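Local coordinates for protein endo-1,3-beta-glucanase (Streptomyces sioyaensis, PDB 3DGT) that hydrolyses internal linkages of 1,3-beta-glucans, this chain being the family 16 catalytic domain of a longer, probably secreted protein, at residues Leu100-Arg105 with Phe123-Ala128; Val238-Ala243 with Met266-Val271. All blocks are in the same frame, centred on the assembly; numbering follows the deposited sequence.

Interaction 1. Residues Leu100-Arg105 with Phe123-Ala128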
loop_
_atom_site.group_PDB
_atom_site.type_symbol
_atom_site.label_atom_id
_atom_site.label_comp_id
_atom_site.label_asym_id
_atom_site.label_seq_id
_atom_site.Cartn_x
_atom_site.Cartn_y
_atom_site.Cartn_z
ATOM N N LEU A 100 12.925 8.204 7.962
ATOM C CA LEU A 100 12.427 6.834 7.891
ATOM C C LEU A 100 12.254 6.459 6.439
ATOM O O LEU A 100 11.899 7.303 5.629
ATOM C CB LEU A 100 11.081 6.711 8.613
ATOM C CG LEU A 100 10.652 5.306 9.049
ATOM C CD1 LEU A 100 11.394 4.883 10.321
ATOM C CD2 LEU A 100 9.138 5.251 9.252
ATOM N N ARG A 101 12.528 5.201 6.100
ATOM C CA ARG A 101 12.159 4.665 4.783
ATOM C C ARG A 101 11.285 3.445 4.958
ATOM O O ARG A 101 11.633 2.531 5.706
ATOM C CB ARG A 101 13.392 4.313 3.934
ATOM C CG ARG A 101 14.046 5.524 3.299
ATOM C CD ARG A 101 15.331 5.163 2.597
ATOM N NE ARG A 101 15.964 6.350 2.018
ATOM C CZ ARG A 101 17.078 6.333 1.288
ATOM N NH1 ARG A 101 17.715 5.189 1.034
ATOM N NH2 ARG A 101 17.568 7.477 0.822
ATOM N N VAL A 102 10.153 3.436 4.259
ATOM C CA VAL A 102 9.252 2.284 4.242
ATOM C C VAL A 102 9.229 1.784 2.809
ATOM O O VAL A 102 8.954 2.553 1.895
ATOM C CB VAL A 102 7.834 2.670 4.742
ATOM C CG1 VAL A 102 6.897 1.458 4.711
ATOM C CG2 VAL A 102 7.926 3.257 6.158
ATOM N N GLU A 103 9.541 0.501 2.627
ATOM C CA GLU A 103 9.825 -0.025 1.292
ATOM C C GLU A 103 9.273 -1.416 1.106
ATOM O O GLU A 103 9.318 -2.236 2.014
ATOM C CB GLU A 103 11.337 -0.064 1.091
ATOM C CG GLU A 103 11.805 -0.562 -0.256
ATOM C CD GLU A 103 13.281 -0.294 -0.460
ATOM O OE1 GLU A 103 13.633 0.885 -0.691
ATOM O OE2 GLU A 103 14.091 -1.249 -0.365
ATOM N N ALA A 104 8.762 -1.676 -0.090
ATOM C CA ALA A 104 8.414 -3.037 -0.482
ATOM C C ALA A 104 8.949 -3.315 -1.865
ATOM O O ALA A 104 8.957 -2.435 -2.722
ATOM C CB ALA A 104 6.912 -3.266 -0.449
ATOM N N ARG A 105 9.407 -4.538 -2.080
ATOM C CA ARG A 105 9.800 -4.977 -3.405
ATOM C C ARG A 105 8.740 -5.963 -3.839
ATOM O O ARG A 105 8.478 -6.953 -3.142
ATOM C CB ARG A 105 11.190 -5.606 -3.384
ATOM C CG ARG A 105 11.656 -6.148 -4.727
ATOM C CD ARG A 105 13.121 -6.548 -4.665
ATOM N NE ARG A 105 13.639 -6.956 -5.973
ATOM C CZ ARG A 105 13.885 -8.212 -6.338
ATOM N NH1 ARG A 105 13.679 -9.227 -5.501
ATOM N NH2 ARG A 105 14.348 -8.450 -7.560
ATOM N N PHE A 123 0.123 -0.912 -1.690
ATOM C CA PHE A 123 1.077 -1.007 -0.586
ATOM C C PHE A 123 1.092 0.380 0.011
ATOM O O PHE A 123 1.464 1.346 -0.641
ATOM C CB PHE A 123 2.458 -1.390 -1.135
ATOM C CG PHE A 123 3.620 -1.062 -0.224
ATOM C CD1 PHE A 123 3.654 -1.506 1.095
ATOM C CD2 PHE A 123 4.711 -0.360 -0.718
ATOM C CE1 PHE A 123 4.740 -1.218 1.920
ATOM C CE2 PHE A 123 5.806 -0.078 0.096
ATOM C CZ PHE A 123 5.818 -0.502 1.414
ATOM N N TRP A 124 0.646 0.491 1.251
ATOM C CA TRP A 124 0.338 1.807 1.787
ATOM C C TRP A 124 0.427 1.872 3.308
ATOM O O TRP A 124 0.683 0.863 3.982
ATOM C CB TRP A 124 -1.023 2.289 1.246
ATOM C CG TRP A 124 -2.198 1.367 1.500
ATOM C CD1 TRP A 124 -2.395 0.117 0.984
ATOM C CD2 TRP A 124 -3.342 1.652 2.307
ATOM N NE1 TRP A 124 -3.584 -0.409 1.444
ATOM C CE2 TRP A 124 -4.196 0.524 2.242
ATOM C CE3 TRP A 124 -3.731 2.757 3.080
ATOM C CZ2 TRP A 124 -5.419 0.465 2.937
ATOM C CZ3 TRP A 124 -4.949 2.704 3.757
ATOM C CH2 TRP A 124 -5.774 1.563 3.686
ATOM N N MET A 125 0.253 3.078 3.833
ATOM C CA MET A 125 0.372 3.330 5.267
ATOM C C MET A 125 -0.801 4.162 5.728
ATOM O O MET A 125 -1.246 5.058 5.008
ATOM C CB MET A 125 1.654 4.095 5.578
ATOM C CG MET A 125 2.936 3.343 5.255
ATOM S SD MET A 125 4.403 4.411 5.302
ATOM C CE MET A 125 4.563 4.832 7.043
ATOM N N LEU A 126 -1.270 3.883 6.940
ATOM C CA LEU A 126 -2.360 4.633 7.542
ATOM C C LEU A 126 -1.971 5.053 8.959
ATOM O O LEU A 126 -1.316 4.295 9.677
ATOM C CB LEU A 126 -3.620 3.759 7.530
ATOM C CG LEU A 126 -5.022 4.338 7.644
ATOM C CD1 LEU A 126 -5.221 5.593 6.789
ATOM C CD2 LEU A 126 -6.004 3.246 7.249
ATOM N N GLY A 127 -2.320 6.278 9.341
ATOM C CA GLY A 127 -1.959 6.777 10.670
ATOM C C GLY A 127 -2.506 5.904 11.781
ATOM O O GLY A 127 -3.655 5.463 11.725
ATOM N N ALA A 128 -1.685 5.681 12.806
ATOM C CA ALA A 128 -2.049 4.795 13.916
ATOM C C ALA A 128 -3.431 5.076 14.547
ATOM O O ALA A 128 -4.148 4.119 14.864
ATOM C CB ALA A 128 -0.952 4.798 14.981
#

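Interaction 2. Residues Val238-Ala243 with Met266-Val271. With MG (magnesium ion), chain B.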
loop_
_atom_site.group_PDB
_atom_site.type_symbol
_atom_site.label_atom_id
_atom_site.label_comp_id
_atom_site.label_asym_id
_atom_site.label_seq_id
_atom_site.Cartn_x
_atom_site.Cartn_y
_atom_site.Cartn_z
ATOM N N VAL A 238 1.358 -0.432 8.213
ATOM C CA VAL A 238 1.549 -0.727 6.791
ATOM C C VAL A 238 0.488 -1.727 6.351
ATOM O O VAL A 238 0.146 -2.643 7.102
ATOM C CB VAL A 238 2.970 -1.304 6.534
ATOM C CG1 VAL A 238 3.117 -1.810 5.092
ATOM C CG2 VAL A 238 4.039 -0.261 6.866
ATOM N N ILE A 239 -0.029 -1.539 5.139
ATOM C CA ILE A 239 -1.066 -2.410 4.574
ATOM C C ILE A 239 -0.633 -2.919 3.196
ATOM O O ILE A 239 -0.066 -2.163 2.401
ATOM C CB ILE A 239 -2.438 -1.672 4.451
ATOM C CG1 ILE A 239 -2.868 -1.030 5.777
ATOM C CG2 ILE A 239 -3.528 -2.615 3.940
ATOM C CD1 ILE A 239 -2.479 0.443 5.906
ATOM N N LEU A 240 -0.881 -4.204 2.930
ATOM C CA LEU A 240 -0.745 -4.802 1.591
ATOM C C LEU A 240 -2.090 -5.410 1.208
ATOM O O LEU A 240 -2.693 -6.122 2.003
ATOM C CB LEU A 240 0.309 -5.912 1.597
ATOM C CG LEU A 240 1.767 -5.482 1.763
ATOM C CD1 LEU A 240 2.598 -6.695 2.139
ATOM C CD2 LEU A 240 2.296 -4.859 0.493
ATOM N N ASN A 241 -2.562 -5.135 -0.004
ATOM C CA ASN A 241 -3.812 -5.721 -0.470
ATOM C C ASN A 241 -3.917 -5.771 -1.973
ATOM O O ASN A 241 -3.178 -5.094 -2.680
ATOM C CB ASN A 241 -5.017 -4.947 0.092
ATOM C CG ASN A 241 -5.080 -3.517 -0.417
ATOM O OD1 ASN A 241 -4.364 -2.642 0.064
ATOM N ND2 ASN A 241 -5.937 -3.280 -1.397
ATOM N N VAL A 242 -4.854 -6.579 -2.457
ATOM C CA VAL A 242 -5.332 -6.417 -3.825
ATOM C C VAL A 242 -6.851 -6.279 -3.776
ATOM O O VAL A 242 -7.580 -7.243 -3.555
ATOM C CB VAL A 242 -4.889 -7.560 -4.778
ATOM C CG1 VAL A 242 -5.341 -7.232 -6.198
ATOM C CG2 VAL A 242 -3.359 -7.772 -4.736
ATOM N N ALA A 243 -7.321 -5.053 -3.957
ATOM C CA ALA A 243 -8.753 -4.805 -4.067
ATOM C C ALA A 243 -9.226 -5.227 -5.454
ATOM O O ALA A 243 -8.434 -5.289 -6.393
ATOM C CB ALA A 243 -9.062 -3.326 -3.802
ATOM N N MET A 266 -0.378 -10.426 -6.543
ATOM C CA MET A 266 0.699 -9.495 -6.240
ATOM C C MET A 266 1.747 -10.319 -5.496
ATOM O O MET A 266 1.416 -11.064 -4.565
ATOM C CB MET A 266 0.217 -8.347 -5.368
ATOM C CG MET A 266 1.351 -7.384 -4.996
ATOM S SD MET A 266 0.777 -5.834 -4.273
ATOM C CE MET A 266 0.072 -6.406 -2.727
ATOM N N VAL A 267 2.995 -10.216 -5.947
ATOM C CA VAL A 267 4.094 -11.020 -5.430
ATOM C C VAL A 267 5.039 -10.090 -4.669
ATOM O O VAL A 267 5.687 -9.245 -5.281
ATOM C CB VAL A 267 4.856 -11.722 -6.576
ATOM C CG1 VAL A 267 5.929 -12.636 -6.008
ATOM C CG2 VAL A 267 3.901 -12.535 -7.451
ATOM N N VAL A 268 5.112 -10.244 -3.345
ATOM C CA VAL A 268 5.861 -9.306 -2.502
ATOM C C VAL A 268 7.071 -9.988 -1.879
ATOM O O VAL A 268 6.927 -10.864 -1.032
ATOM C CB VAL A 268 4.964 -8.720 -1.379
ATOM C CG1 VAL A 268 5.704 -7.611 -0.615
ATOM C CG2 VAL A 268 3.633 -8.205 -1.964
ATOM N N ASP A 269 8.271 -9.581 -2.290
ATOM C CA ASP A 269 9.501 -10.136 -1.725
ATOM C C ASP A 269 9.704 -9.733 -0.268
ATOM O O ASP A 269 10.048 -10.564 0.577
ATOM C CB ASP A 269 10.693 -9.709 -2.582
ATOM C CG ASP A 269 12.010 -10.332 -2.149
ATOM O OD1 ASP A 269 12.039 -11.270 -1.317
ATOM O OD2 ASP A 269 13.046 -9.867 -2.673
ATOM N N TYR A 270 9.476 -8.467 0.037
ATOM C CA TYR A 270 9.647 -7.999 1.404
ATOM C C TYR A 270 8.936 -6.681 1.641
ATOM O O TYR A 270 8.602 -5.965 0.697
ATOM C CB TYR A 270 11.146 -7.851 1.753
ATOM C CG TYR A 270 11.876 -6.770 0.991
ATOM C CD1 TYR A 270 11.834 -5.437 1.415
ATOM C CD2 TYR A 270 12.616 -7.078 -0.152
ATOM C CE1 TYR A 270 12.520 -4.439 0.721
ATOM C CE2 TYR A 270 13.306 -6.078 -0.848
ATOM C CZ TYR A 270 13.238 -4.770 -0.410
ATOM O OH TYR A 270 13.915 -3.782 -1.097
ATOM N N VAL A 271 8.717 -6.398 2.920
ATOM C CA VAL A 271 8.403 -5.065 3.416
ATOM C C VAL A 271 9.473 -4.736 4.447
ATOM O O VAL A 271 9.772 -5.560 5.310
ATOM C CB VAL A 271 6.997 -4.987 4.049
ATOM C CG1 VAL A 271 6.791 -3.640 4.763
ATOM C CG2 VAL A 271 5.916 -5.199 2.988
HETATM MG MG MG B . 11.461 -12.103 0.466
HETATM O O HOH W 1 12.964 -13.517 0.523
#

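Interaction 1. Residues Leu100-Arg105 with Phe123-Ala128
F123 carries its ring to A104 because CG stands anti to the backbone N (chi1 160°), sending the phenyl group across from strand 119-127 to strand 99-107. M125, two residues on, instead sets CG anti to its carbonyl carbon and bends at chi3, which brings SD and CE against V102. The methyl of A104 sits over the centre of one face of the F123 ring, a CH-pi contact with CB 3.5 Å from the ring centroid and 14° off its normal. The outer end of the ring also lies against the backbone: F123 CE2 is 3.4 Å from A104 N, and F123 CZ is 3.6 Å from E103 C. Beside it, V102 straddles both partners. Its CG1 approaches CZ of F123 obliquely at 4.0 Å, while CG2 touches SD of M125 at 3.8 Å. No hydrogen bond crosses the contact; the strands run at 151° to each other and belong to the two opposed sheets of a beta sandwich, with V102, A104, F123 and M125 all directed inward. M195 on strand 191-198 extends this layer by touching V102 and M125. An alanine in place of F123 would probably open a gap between the strands and leave the A104 methyl without the aromatic face it packs on. Cohesion here therefore rests on dispersion and a methyl-aromatic contact, with the thioether of M125 as a pliable filler, in the interior of the jelly-roll sandwich of this family 16 domain.

Interaction 2. Residues Val238-Ala243 with Met266-Val271
Strands 238-243 and 266-271 face each other nearly antiparallel, at 163° and with axes 8.9 Å apart, a spacing of packed sheets and not of hydrogen-bonded neighbours. V238 lies opposite V271, L240 opposite V268 and V242 opposite M266. Two residues, D269 and Y270, separate the inward-facing V268 and V271, and the helix-like backbone of D269 is consistent with a beta bulge. The side chains then fill the space between the sheets. V238 and V271 meet tip to tip through their CG1 methyls, 4.1 Å apart. L240 slides past V271 in the opposite direction, so that its CD1 lies 3.7 Å from CG2 of V271; the same methyl lies more loosely against CG1 of V268, at 4.3 Å. Its other branch, CD2, turns to CE of M266. M266 leaves its strand with CG anti to the backbone N (chi1 178°) and bends at chi3 (66°), which tucks CE against the backbone oxygen of N241 at 3.5 Å. At its root, CB meets CG2 of V242 at 3.7 Å as the two side chains slide past each other. F123 of strand 119-127 adds to this layer by touching L240, while L68 and I70 of strand 68-74 lie against L240 and V242. D269, which takes no part in the packing, chelates magnesium through O and OD1, each about 2.1 Å from the ion; the backbone O atoms of D16 and G66, a water and one further atom complete the six ligand atoms. Its OD2 forms a salt bridge with R105 NH1. The same strand thus has an apolar, dispersion-bound face inside the sandwich and, around D269, an ionic site, where the cation would probably balance the carboxylate and the partial charges of the carbonyl oxygens around it.

How the interactions relate
Interactions 1 and 2 lie in series along the chain, interaction 1 closing before interaction 2 begins, with centres 10 Å apart in the same sandwich interior. Each spans the two layers: strands 99-107 and 266-276 are antiparallel neighbours in one, 119-127 and 236-244 in the other. They touch directly inside the core, F123 CE1 meeting V238 CG1 at 3.6 Å. On the outer faces, polar bonds tie the neighbours: Y270 OH with E103 OE2, which T194 OG1 helps hold through OE1, and W124 NE1 with N241 OD1. Together the contacts join the layers of the family 16 domain, one of them reaching its magnesium site.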